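Local coordinates for protein putative branched-chain amino acid aminotransferase IlvE (Streptococcus mutans, PDB 4DQN) that probably transfers the amino group of isoleucine, leucine or valine to 2-oxoglutarate, giving the branched 2-oxo acid and glutamate, with pyridoxal 5'-phosphate as cofactor, at residues A[66-69]-A[73-76]; A[81-86]-A[101-106]; A[117-120]-A[124-127]; A[253-258]-A[337-342]. All blocks are in the same frame, centred on the assembly; numbering follows the deposited sequence.

Contact 1: residues A[66-69]-A[73-76]; sequences AYRT and SVQL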
loop_
_atom_site.group_PDB
_atom_site.type_symbol
_atom_site.label_atom_id
_atom_site.label_comp_id
_atom_site.label_asym_id
_atom_site.label_seq_id
_atom_site.Cartn_x
_atom_site.Cartn_y
_atom_site.Cartn_z
ATOM N N ALA A 66 8.430 8.915 23.694
ATOM C CA ALA A 66 9.170 8.872 24.953
ATOM C C ALA A 66 8.931 10.205 25.635
ATOM O O ALA A 66 8.966 11.255 24.984
ATOM C CB ALA A 66 10.680 8.647 24.710
ATOM N N TYR A 67 8.690 10.164 26.941
ATOM C CA TYR A 67 8.270 11.342 27.684
ATOM C C TYR A 67 9.281 11.618 28.783
ATOM O O TYR A 67 9.634 10.706 29.530
ATOM C CB TYR A 67 6.904 11.070 28.339
ATOM C CG TYR A 67 5.801 10.697 27.365
ATOM C CD1 TYR A 67 5.649 9.382 26.918
ATOM C CD2 TYR A 67 4.912 11.656 26.898
ATOM C CE1 TYR A 67 4.639 9.044 26.013
ATOM C CE2 TYR A 67 3.903 11.327 26.003
ATOM C CZ TYR A 67 3.774 10.022 25.570
ATOM O OH TYR A 67 2.765 9.699 24.683
ATOM N N ARG A 68 9.753 12.857 28.898
ATOM C CA ARG A 68 10.582 13.208 30.057
ATOM C C ARG A 68 9.698 13.587 31.244
ATOM O O ARG A 68 8.730 14.338 31.092
ATOM C CB ARG A 68 11.556 14.344 29.730
ATOM C CG ARG A 68 12.650 14.502 30.777
ATOM C CD ARG A 68 13.590 15.646 30.452
ATOM N NE ARG A 68 14.325 15.428 29.200
ATOM C CZ ARG A 68 15.417 14.670 29.099
ATOM N NH1 ARG A 68 15.894 14.045 30.170
ATOM N NH2 ARG A 68 16.038 14.541 27.930
ATOM N N THR A 69 10.027 13.063 32.421
ATOM C CA THR A 69 9.233 13.315 33.620
ATOM C C THR A 69 9.806 14.454 34.469
ATOM O O THR A 69 10.854 15.015 34.154
ATOM C CB THR A 69 9.118 12.054 34.497
ATOM O OG1 THR A 69 10.420 11.679 34.976
ATOM C CG2 THR A 69 8.513 10.906 33.705
ATOM N N SER A 73 13.914 11.920 34.376
ATOM C CA SER A 73 13.948 10.584 33.785
ATOM C C SER A 73 12.948 10.466 32.628
ATOM O O SER A 73 11.963 11.215 32.557
ATOM C CB SER A 73 13.708 9.500 34.838
ATOM O OG SER A 73 12.464 9.678 35.496
ATOM N N VAL A 74 13.218 9.534 31.718
ATOM C CA VAL A 74 12.432 9.397 30.493
ATOM C C VAL A 74 11.710 8.056 30.505
ATOM O O VAL A 74 12.237 7.064 31.011
ATOM C CB VAL A 74 13.337 9.506 29.253
ATOM C CG1 VAL A 74 12.516 9.335 27.960
ATOM C CG2 VAL A 74 14.039 10.852 29.254
ATOM N N GLN A 75 10.496 8.020 29.974
ATOM C CA GLN A 75 9.735 6.778 29.972
ATOM C C GLN A 75 8.941 6.582 28.680
ATOM O O GLN A 75 8.620 7.542 27.980
ATOM C CB GLN A 75 8.803 6.730 31.192
ATOM C CG GLN A 75 7.764 7.849 31.225
ATOM C CD GLN A 75 7.082 7.944 32.576
ATOM O OE1 GLN A 75 7.682 7.625 33.593
ATOM N NE2 GLN A 75 5.824 8.383 32.592
ATOM N N LEU A 76 8.645 5.323 28.371
ATOM C CA LEU A 76 7.773 4.971 27.257
ATOM C C LEU A 76 6.393 4.686 27.815
ATOM O O LEU A 76 6.251 4.387 29.008
ATOM C CB LEU A 76 8.297 3.721 26.549
ATOM C CG LEU A 76 9.628 3.894 25.830
ATOM C CD1 LEU A 76 10.121 2.543 25.318
ATOM C CD2 LEU A 76 9.492 4.898 24.674
#
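Tyr67 and Gln75 face each other as an antiparallel hydrogen-bonded pair. Tyr67 N donates to Gln75 O at 2.8 Å, and Gln75 N returns a bond to Tyr67 O at 2.9 Å. The first donor lies in the carbonyl plane; the second is tilted 20° from it. Gln75 O also sits at the edge of the Tyr67 ring. One step toward the turn, Arg68 and Val74 form a non-hydrogen-bonded pair. Val74 CG2 lies over one face of the Arg68 guanidinium, near its rim, 3.8 Å from NH1. The bend at chi3 (-63°) turns the arginine head back over the valine. On the same face of the sheet, Ala66 CB touches Val74 CG1 at 3.8 Å and also meets Leu76 CD2. Thr69 N closes the pairing with a bond of 2.7 Å to Ser73 O, nearly straight on to the carbonyl. On the Tyr67 face, Thr69 CG2 packs against the amide of Gln75, 3.4 Å from OE1. The two side chains cross at about a right angle.

A second shell fixes the polar ends. The guanidinium of Arg68 bonds to the carbonyls of Gly72, Val118 and Pro119. Bonds at both ends fix the rotation of the Gln75 amide: Lys342 NZ at OE1 and Gln329 O at NE2. Asp71 and Lys342 bond to Ser73 OG.

This is the closed end of the beta hairpin of strands 59-68 and 74-77. Strand 126-136 flanks it beyond 59-68, and strand 340-342 beyond 74-77. Helix 100-113 packs on Ala66, Val74 and Leu76.

Contact 2: residues A[81-86]-A[101-106]; sequences MNAERL and DKFIDA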
loop_
_atom_site.group_PDB
_atom_site.type_symbol
_atom_site.label_atom_id
_atom_site.label_comp_id
_atom_site.label_asym_id
_atom_site.label_seq_id
_atom_site.Cartn_x
_atom_site.Cartn_y
_atom_site.Cartn_z
ATOM N N MET A 81 1.945 -2.548 23.673
ATOM C CA MET A 81 0.770 -2.476 22.801
ATOM C C MET A 81 1.155 -2.210 21.351
ATOM O O MET A 81 0.603 -2.822 20.434
ATOM C CB MET A 81 -0.205 -1.397 23.288
ATOM C CG MET A 81 -0.837 -1.693 24.641
ATOM S SD MET A 81 -1.926 -3.137 24.673
ATOM C CE MET A 81 -3.364 -2.419 23.872
ATOM N N ASN A 82 2.101 -1.300 21.132
ATOM C CA ASN A 82 2.632 -1.092 19.780
ATOM C C ASN A 82 3.281 -2.349 19.194
ATOM O O ASN A 82 3.154 -2.628 17.996
ATOM C CB ASN A 82 3.643 0.055 19.782
ATOM C CG ASN A 82 3.036 1.347 20.263
ATOM O OD1 ASN A 82 3.062 1.650 21.461
ATOM N ND2 ASN A 82 2.467 2.116 19.335
ATOM N N ALA A 83 3.999 -3.093 20.031
ATOM C CA ALA A 83 4.672 -4.299 19.566
ATOM C C ALA A 83 3.657 -5.344 19.121
ATOM O O ALA A 83 3.863 -6.035 18.121
ATOM C CB ALA A 83 5.574 -4.870 20.679
ATOM N N GLU A 84 2.571 -5.478 19.878
ATOM C CA GLU A 84 1.558 -6.484 19.583
ATOM C C GLU A 84 0.782 -6.093 18.338
ATOM O O GLU A 84 0.432 -6.948 17.522
ATOM C CB GLU A 84 0.640 -6.697 20.800
ATOM C CG GLU A 84 1.401 -7.302 21.989
ATOM C CD GLU A 84 0.557 -7.503 23.249
ATOM O OE1 GLU A 84 -0.629 -7.088 23.266
ATOM O OE2 GLU A 84 1.097 -8.079 24.225
ATOM N N ARG A 85 0.541 -4.796 18.173
ATOM C CA ARG A 85 -0.120 -4.321 16.961
ATOM C C ARG A 85 0.752 -4.543 15.722
ATOM O O ARG A 85 0.246 -4.939 14.659
ATOM C CB ARG A 85 -0.536 -2.850 17.093
ATOM C CG ARG A 85 -1.312 -2.347 15.875
ATOM C CD ARG A 85 -1.907 -0.961 16.079
ATOM N NE ARG A 85 -0.883 0.079 16.212
ATOM C CZ ARG A 85 -1.147 1.372 16.418
ATOM N NH1 ARG A 85 -2.403 1.786 16.532
ATOM N NH2 ARG A 85 -0.153 2.256 16.516
ATOM N N LEU A 86 2.059 -4.305 15.855
ATOM C CA LEU A 86 2.992 -4.559 14.755
ATOM C C LEU A 86 3.055 -6.049 14.427
ATOM O O LEU A 86 3.291 -6.418 13.279
ATOM C CB LEU A 86 4.404 -4.056 15.102
ATOM C CG LEU A 86 5.306 -3.385 14.054
ATOM C CD1 LEU A 86 6.792 -3.618 14.320
ATOM C CD2 LEU A 86 4.935 -3.671 12.601
ATOM N N ASP A 101 9.706 -8.367 23.352
ATOM C CA ASP A 101 10.920 -7.992 24.069
ATOM C C ASP A 101 11.959 -7.345 23.146
ATOM O O ASP A 101 12.615 -6.392 23.550
ATOM C CB ASP A 101 11.501 -9.143 24.911
ATOM C CG ASP A 101 11.943 -10.330 24.077
ATOM O OD1 ASP A 101 12.472 -11.287 24.681
ATOM O OD2 ASP A 101 11.765 -10.331 22.836
ATOM N N LYS A 102 12.076 -7.826 21.905
ATOM C CA LYS A 102 12.995 -7.217 20.934
ATOM C C LYS A 102 12.567 -5.780 20.631
ATOM O O LYS A 102 13.392 -4.860 20.640
ATOM C CB LYS A 102 13.036 -8.040 19.625
ATOM C CG LYS A 102 13.954 -7.471 18.532
ATOM C CD LYS A 102 13.871 -8.340 17.270
ATOM C CE LYS A 102 14.830 -7.874 16.192
ATOM N NZ LYS A 102 16.263 -7.895 16.620
ATOM N N PHE A 103 11.268 -5.603 20.373
ATOM C CA PHE A 103 10.688 -4.303 20.042
ATOM C C PHE A 103 10.927 -3.267 21.150
ATOM O O PHE A 103 11.389 -2.141 20.888
ATOM C CB PHE A 103 9.178 -4.485 19.799
ATOM C CG PHE A 103 8.449 -3.218 19.397
ATOM C CD1 PHE A 103 8.053 -2.290 20.361
ATOM C CD2 PHE A 103 8.128 -2.975 18.059
ATOM C CE1 PHE A 103 7.378 -1.115 19.992
ATOM C CE2 PHE A 103 7.442 -1.816 17.680
ATOM C CZ PHE A 103 7.064 -0.883 18.653
ATOM N N ILE A 104 10.604 -3.642 22.384
ATOM C CA ILE A 104 10.681 -2.696 23.492
ATOM C C ILE A 104 12.137 -2.375 23.790
ATOM O O ILE A 104 12.488 -1.217 24.015
ATOM C CB ILE A 104 9.967 -3.232 24.739
ATOM C CG1 ILE A 104 8.459 -3.278 24.495
ATOM C CG2 ILE A 104 10.233 -2.349 25.952
ATOM C CD1 ILE A 104 7.711 -4.002 25.619
ATOM N N ASP A 105 12.992 -3.394 23.766
ATOM C CA ASP A 105 14.413 -3.167 23.982
ATOM C C ASP A 105 14.981 -2.238 22.927
ATOM O O ASP A 105 15.797 -1.360 23.227
ATOM C CB ASP A 105 15.194 -4.479 23.953
ATOM C CG ASP A 105 16.682 -4.251 24.043
ATOM O OD1 ASP A 105 17.148 -3.895 25.142
ATOM O OD2 ASP A 105 17.387 -4.395 23.016
ATOM N N ALA A 106 14.567 -2.433 21.681
ATOM C CA ALA A 106 15.068 -1.588 20.601
ATOM C C ALA A 106 14.642 -0.146 20.805
ATOM O O ALA A 106 15.433 0.779 20.609
ATOM C CB ALA A 106 14.574 -2.097 19.265
#
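Phe103 reaches from helix 100-113 to the backbone of helix 79-92 at Ala83. Its CB meets Ala83 CB at 3.7 Å. CG stands anti to the backbone N (chi1 -178°), which sends the ring straight across. At the root of the ring, CG and CD1 lie against the same methyl, with Ala83 CB 3.6 Å from Phe103 CG. This is a CH-pi contact: Ala83 CB is 3.9 Å from the ring centroid and 29° off the normal. Ala83 CA sits on that face too, above the ring centre, so the ring lies flat on the helix backbone.

The two helices follow one another in the chain, and their short segments run at 130°, with axes 9.2 Å apart. Both lie in the chain between strands 74-77 and 126-136 of the antiparallel sheet.

Farther out, Asn82 CB lies beyond the CE1-CZ end of the ring, raised to the Ala83 side, 3.7 Å from Phe103 CZ. The amide of Asn82 leads away from the ring, and Asn82 ND2 donates a hydrogen bond to Glu62 OE1. Leu86 CD1 comes to the ring edge, near its plane, 3.9 Å from Phe103 CE2. Leu86 also packs on Ala60 and Phe150 of the sheet. Its side chain is about 6 Å from that of Lys188, the predicted attachment site of the cofactor.

Contact 3: residues A[117-120]-A[124-127]; sequences YVPP and GATL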
loop_
_atom_site.group_PDB
_atom_site.type_symbol
_atom_site.label_atom_id
_atom_site.label_comp_id
_atom_site.label_asym_id
_atom_site.label_seq_id
_atom_site.Cartn_x
_atom_site.Cartn_y
_atom_site.Cartn_z
ATOM N N TYR A 117 17.865 14.489 23.043
ATOM C CA TYR A 117 16.817 15.032 22.168
ATOM C C TYR A 117 15.408 14.852 22.733
ATOM O O TYR A 117 14.429 15.338 22.153
ATOM C CB TYR A 117 16.896 14.417 20.758
ATOM C CG TYR A 117 18.121 14.837 19.993
ATOM C CD1 TYR A 117 19.304 14.118 20.095
ATOM C CD2 TYR A 117 18.097 15.954 19.170
ATOM C CE1 TYR A 117 20.428 14.500 19.407
ATOM C CE2 TYR A 117 19.220 16.343 18.470
ATOM C CZ TYR A 117 20.383 15.607 18.601
ATOM O OH TYR A 117 21.516 15.971 17.914
ATOM N N VAL A 118 15.292 14.137 23.846
ATOM C CA VAL A 118 14.008 14.061 24.530
ATOM C C VAL A 118 13.767 15.440 25.170
ATOM O O VAL A 118 14.523 15.850 26.056
ATOM C CB VAL A 118 13.996 12.948 25.600
ATOM C CG1 VAL A 118 12.609 12.827 26.225
ATOM C CG2 VAL A 118 14.404 11.612 24.983
ATOM N N PRO A 119 12.735 16.169 24.700
ATOM C CA PRO A 119 12.496 17.558 25.119
ATOM C C PRO A 119 12.360 17.699 26.635
ATOM O O PRO A 119 11.999 16.732 27.307
ATOM C CB PRO A 119 11.174 17.900 24.435
ATOM C CG PRO A 119 11.183 17.018 23.181
ATOM C CD PRO A 119 11.744 15.723 23.703
ATOM N N PRO A 120 12.658 18.894 27.167
ATOM C CA PRO A 120 12.553 19.138 28.606
ATOM C C PRO A 120 11.108 19.085 29.097
ATOM O O PRO A 120 10.189 19.419 28.357
ATOM C CB PRO A 120 13.085 20.575 28.758
ATOM C CG PRO A 120 13.897 20.829 27.541
ATOM C CD PRO A 120 13.209 20.057 26.446
ATOM N N GLY A 124 5.532 19.862 26.882
ATOM C CA GLY A 124 4.508 19.045 26.249
ATOM C C GLY A 124 5.059 18.335 25.018
ATOM O O GLY A 124 4.344 17.610 24.316
ATOM N N ALA A 125 6.346 18.544 24.755
ATOM C CA ALA A 125 7.005 17.942 23.600
ATOM C C ALA A 125 7.644 16.612 23.990
ATOM O O ALA A 125 7.943 16.366 25.166
ATOM C CB ALA A 125 8.038 18.885 23.028
ATOM N N THR A 126 7.857 15.751 23.000
ATOM C CA THR A 126 8.279 14.382 23.268
ATOM C C THR A 126 9.274 13.904 22.219
ATOM O O THR A 126 9.508 14.581 21.220
ATOM C CB THR A 126 7.071 13.424 23.228
ATOM O OG1 THR A 126 6.423 13.534 21.949
ATOM C CG2 THR A 126 6.071 13.751 24.334
ATOM N N LEU A 127 9.861 12.733 22.446
ATOM C CA LEU A 127 10.670 12.102 21.416
ATOM C C LEU A 127 9.793 11.081 20.702
ATOM O O LEU A 127 9.388 10.080 21.290
ATOM C CB LEU A 127 11.902 11.406 22.015
ATOM C CG LEU A 127 12.872 10.857 20.951
ATOM C CD1 LEU A 127 13.586 11.990 20.250
ATOM C CD2 LEU A 127 13.885 9.867 21.548
HETATM O O HOH W 1 9.609 15.278 27.085
#
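The Pro119 ring lies against the backbone of residues 125-127, its CB, CG and CD side by side along the chain. Its CB meets the methyl of Ala125, CB to CB at 3.6 Å. Its CG is beside Thr126 N, at 3.6 Å. Its CD reaches the far end of that residue, 3.4 Å from Thr126 C. Thus CB, CG and CD follow the chain from Ala125 to the peptide group that joins Thr126 to Leu127. Trp11 from the N-terminal part of the chain also packs on Pro119.

Beside the proline, Val118 and Leu127 cross at about a right angle. Val118 CG2 touches Leu127 CB at 3.9 Å and CD2 at a like distance. In Leu127, chi1 of -174° points the side chain to the loop, and chi2 of 71° sets CD1 near Tyr117, 4.1 Å from Tyr117 CB. The tyrosine ring itself leads away from the contact.

The segments flank the turn that leads from the loop after helix 100-113 into strand 126-136. That strand lies between strands 59-68 and 147-157 in the antiparallel sheet. Thr126 bonds through its backbone to Val157, and Leu127 to Ala66.

The direct contact is apolar, and the polar link is made by one water. It donates to Pro119 O, the same oxygen that Arg68 uses, and to Ala125 O, each at 2.8 Å. Proline has no N-H to offer the strand; the carbonyls, by contrast, are joined through water.

Contact 4: residues A[253-258]-A[337-342]; sequences KYSLLY and EGWIYK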
loop_
_atom_site.group_PDB
_atom_site.type_symbol
_atom_site.label_atom_id
_atom_site.label_comp_id
_atom_site.label_asym_id
_atom_site.label_seq_id
_atom_site.Cartn_x
_atom_site.Cartn_y
_atom_site.Cartn_z
ATOM N N LYS A 253 -6.821 5.001 21.814
ATOM C CA LYS A 253 -8.231 4.640 21.996
ATOM C C LYS A 253 -8.451 3.642 23.126
ATOM O O LYS A 253 -9.354 3.818 23.949
ATOM C CB LYS A 253 -8.830 4.073 20.703
ATOM C CG LYS A 253 -10.105 3.283 20.976
ATOM C CD LYS A 253 -10.701 2.654 19.734
ATOM C CE LYS A 253 -10.034 1.342 19.369
ATOM N NZ LYS A 253 -10.667 0.797 18.124
ATOM N N TYR A 254 -7.635 2.592 23.174
ATOM C CA TYR A 254 -7.782 1.605 24.235
ATOM C C TYR A 254 -7.493 2.232 25.586
ATOM O O TYR A 254 -8.187 1.953 26.568
ATOM C CB TYR A 254 -6.875 0.397 23.986
ATOM C CG TYR A 254 -7.398 -0.479 22.878
ATOM C CD1 TYR A 254 -8.760 -0.732 22.767
ATOM C CD2 TYR A 254 -6.544 -1.020 21.925
ATOM C CE1 TYR A 254 -9.262 -1.516 21.757
ATOM C CE2 TYR A 254 -7.039 -1.812 20.899
ATOM C CZ TYR A 254 -8.403 -2.052 20.824
ATOM O OH TYR A 254 -8.921 -2.832 19.814
ATOM N N SER A 255 -6.472 3.083 25.627
ATOM C CA SER A 255 -6.119 3.808 26.851
ATOM C C SER A 255 -7.255 4.717 27.336
ATOM O O SER A 255 -7.533 4.783 28.539
ATOM C CB SER A 255 -4.847 4.621 26.612
ATOM O OG SER A 255 -3.773 3.752 26.281
ATOM N N LEU A 256 -7.907 5.409 26.402
ATOM C CA LEU A 256 -9.015 6.307 26.726
ATOM C C LEU A 256 -10.234 5.523 27.199
ATOM O O LEU A 256 -10.897 5.917 28.166
ATOM C CB LEU A 256 -9.376 7.193 25.525
ATOM C CG LEU A 256 -8.369 8.324 25.267
ATOM C CD1 LEU A 256 -8.734 9.148 24.051
ATOM C CD2 LEU A 256 -8.247 9.228 26.505
ATOM N N LEU A 257 -10.517 4.418 26.518
ATOM C CA LEU A 257 -11.544 3.466 26.944
ATOM C C LEU A 257 -11.323 3.070 28.398
ATOM O O LEU A 257 -12.252 3.065 29.221
ATOM C CB LEU A 257 -11.427 2.207 26.091
ATOM C CG LEU A 257 -12.550 1.708 25.177
ATOM C CD1 LEU A 257 -13.684 2.694 25.023
ATOM C CD2 LEU A 257 -11.972 1.323 23.820
ATOM N N TYR A 258 -10.078 2.712 28.690
ATOM C CA TYR A 258 -9.680 2.252 30.009
ATOM C C TYR A 258 -9.855 3.361 31.040
ATOM O O TYR A 258 -10.491 3.153 32.071
ATOM C CB TYR A 258 -8.225 1.785 29.963
ATOM C CG TYR A 258 -7.727 1.135 31.229
ATOM C CD1 TYR A 258 -7.361 1.895 32.335
ATOM C CD2 TYR A 258 -7.592 -0.238 31.309
ATOM C CE1 TYR A 258 -6.900 1.297 33.489
ATOM C CE2 TYR A 258 -7.132 -0.846 32.461
ATOM C CZ TYR A 258 -6.782 -0.074 33.543
ATOM O OH TYR A 258 -6.307 -0.682 34.686
ATOM N N GLU A 337 -1.484 -0.223 36.260
ATOM C CA GLU A 337 -0.434 -1.237 36.301
ATOM C C GLU A 337 0.029 -1.645 34.898
ATOM O O GLU A 337 -0.793 -1.875 34.013
ATOM C CB GLU A 337 -0.950 -2.474 37.036
ATOM C CG GLU A 337 0.135 -3.387 37.566
ATOM C CD GLU A 337 0.802 -2.824 38.807
ATOM O OE1 GLU A 337 0.472 -1.677 39.202
ATOM O OE2 GLU A 337 1.655 -3.530 39.391
ATOM N N GLY A 338 1.344 -1.708 34.700
ATOM C CA GLY A 338 1.914 -2.225 33.464
ATOM C C GLY A 338 2.007 -1.265 32.289
ATOM O O GLY A 338 2.495 -1.648 31.230
ATOM N N TRP A 339 1.537 -0.030 32.452
ATOM C CA TRP A 339 1.529 0.931 31.345
ATOM C C TRP A 339 2.853 1.644 31.108
ATOM O O TRP A 339 3.226 1.919 29.964
ATOM C CB TRP A 339 0.448 1.996 31.546
ATOM C CG TRP A 339 -0.939 1.539 31.222
ATOM C CD1 TRP A 339 -1.400 0.253 31.191
ATOM C CD2 TRP A 339 -2.052 2.374 30.896
ATOM N NE1 TRP A 339 -2.739 0.241 30.868
ATOM C CE2 TRP A 339 -3.162 1.531 30.682
ATOM C CE3 TRP A 339 -2.220 3.759 30.770
ATOM C CZ2 TRP A 339 -4.430 2.032 30.339
ATOM C CZ3 TRP A 339 -3.477 4.255 30.436
ATOM C CH2 TRP A 339 -4.566 3.389 30.226
ATOM N N ILE A 340 3.548 1.986 32.185
ATOM C CA ILE A 340 4.757 2.781 32.057
ATOM C C ILE A 340 5.998 1.898 32.004
ATOM O O ILE A 340 6.142 0.967 32.794
ATOM C CB ILE A 340 4.904 3.774 33.219
ATOM C CG1 ILE A 340 3.654 4.653 33.344
ATOM C CG2 ILE A 340 6.153 4.621 33.039
ATOM C CD1 ILE A 340 3.249 5.414 32.069
ATOM N N TYR A 341 6.881 2.190 31.056
ATOM C CA TYR A 341 8.146 1.479 30.911
ATOM C C TYR A 341 9.275 2.495 30.999
ATOM O O TYR A 341 9.524 3.244 30.040
ATOM C CB TYR A 341 8.218 0.797 29.551
ATOM C CG TYR A 341 7.405 -0.459 29.410
ATOM C CD1 TYR A 341 6.016 -0.421 29.417
ATOM C CD2 TYR A 341 8.030 -1.686 29.234
ATOM C CE1 TYR A 341 5.281 -1.569 29.266
ATOM C CE2 TYR A 341 7.305 -2.836 29.085
ATOM C CZ TYR A 341 5.932 -2.777 29.104
ATOM O OH TYR A 341 5.205 -3.941 28.950
ATOM N N LYS A 342 9.947 2.531 32.146
ATOM C CA LYS A 342 11.081 3.432 32.341
ATOM C C LYS A 342 12.209 3.026 31.409
ATOM O O LYS A 342 12.509 1.846 31.257
ATOM C CB LYS A 342 11.562 3.403 33.791
ATOM C CG LYS A 342 10.515 3.857 34.789
ATOM C CD LYS A 342 9.939 5.215 34.396
ATOM C CE LYS A 342 10.886 6.350 34.751
ATOM N NZ LYS A 342 10.153 7.647 34.790
HETATM O O HOH W 2 -3.917 -2.562 33.913
#
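Tyr258 and Trp339 meet obliquely, with the tyrosine ring and the six-membered ring of the indole at 57° and their centroids 4.9 Å apart. The outer corner of the indole does the touching. Trp339 CZ2 lies over one face of the Tyr258 ring, offset toward the rim, 3.5 Å from Tyr258 CG. At the indole, Tyr258 CB comes in at the edge, in the plane, 3.8 Å from CZ2. The tyrosine has CG anti to its backbone N (chi1 -173°), which carries the ring out from helix 251-262 to meet the indole at CZ2.

Ser255, one turn earlier, takes the next part of the indole. Its CB is 3.8 Å from Trp339 CH2, and its OG lies over one face of the ring system. Ser255 O is also near, 3.7 Å from Trp339 CH2. The hydroxyl itself bonds to Val251 O within the helix. Phe77 meets the indole with planes at about 90°, and Arg78 makes a cation-pi contact with it. Trp339 thereby ties the entry to the short strand 340-342, at the C-terminal end of the chain, to helix 251-262.

The direct contact is aromatic and van der Waals in character. Polar linkage comes through a water, which donates to Glu337 O at 3.2 Å and lies 3.1 Å from Tyr258 OH. The water links the phenol end to the backbone of residue 337.

Contacts 1, 3 and 4 meet on one antiparallel sheet. Contact 1 is central: Ala66 N bonds to Leu127 O of contact 3 at 2.8 Å, and Leu76 N bonds to Tyr341 O of contact 4 at 2.8 Å. The side chains of Arg68 and Gln75 reinforce the two links. The centres of contacts 1 and 3 are 8 Å apart, and those of contacts 1 and 4 are 14 Å apart. Contact 2, its centre also 14 Å from that of contact 4, joins it by packing, with Ile104 CD1 3.7 Å from Tyr341 CE2 and Met81 against Tyr254. It does not touch contacts 1 or 3. Of the four, contact 2 lies near the predicted cofactor lysine, Lys188; the others lie away from it.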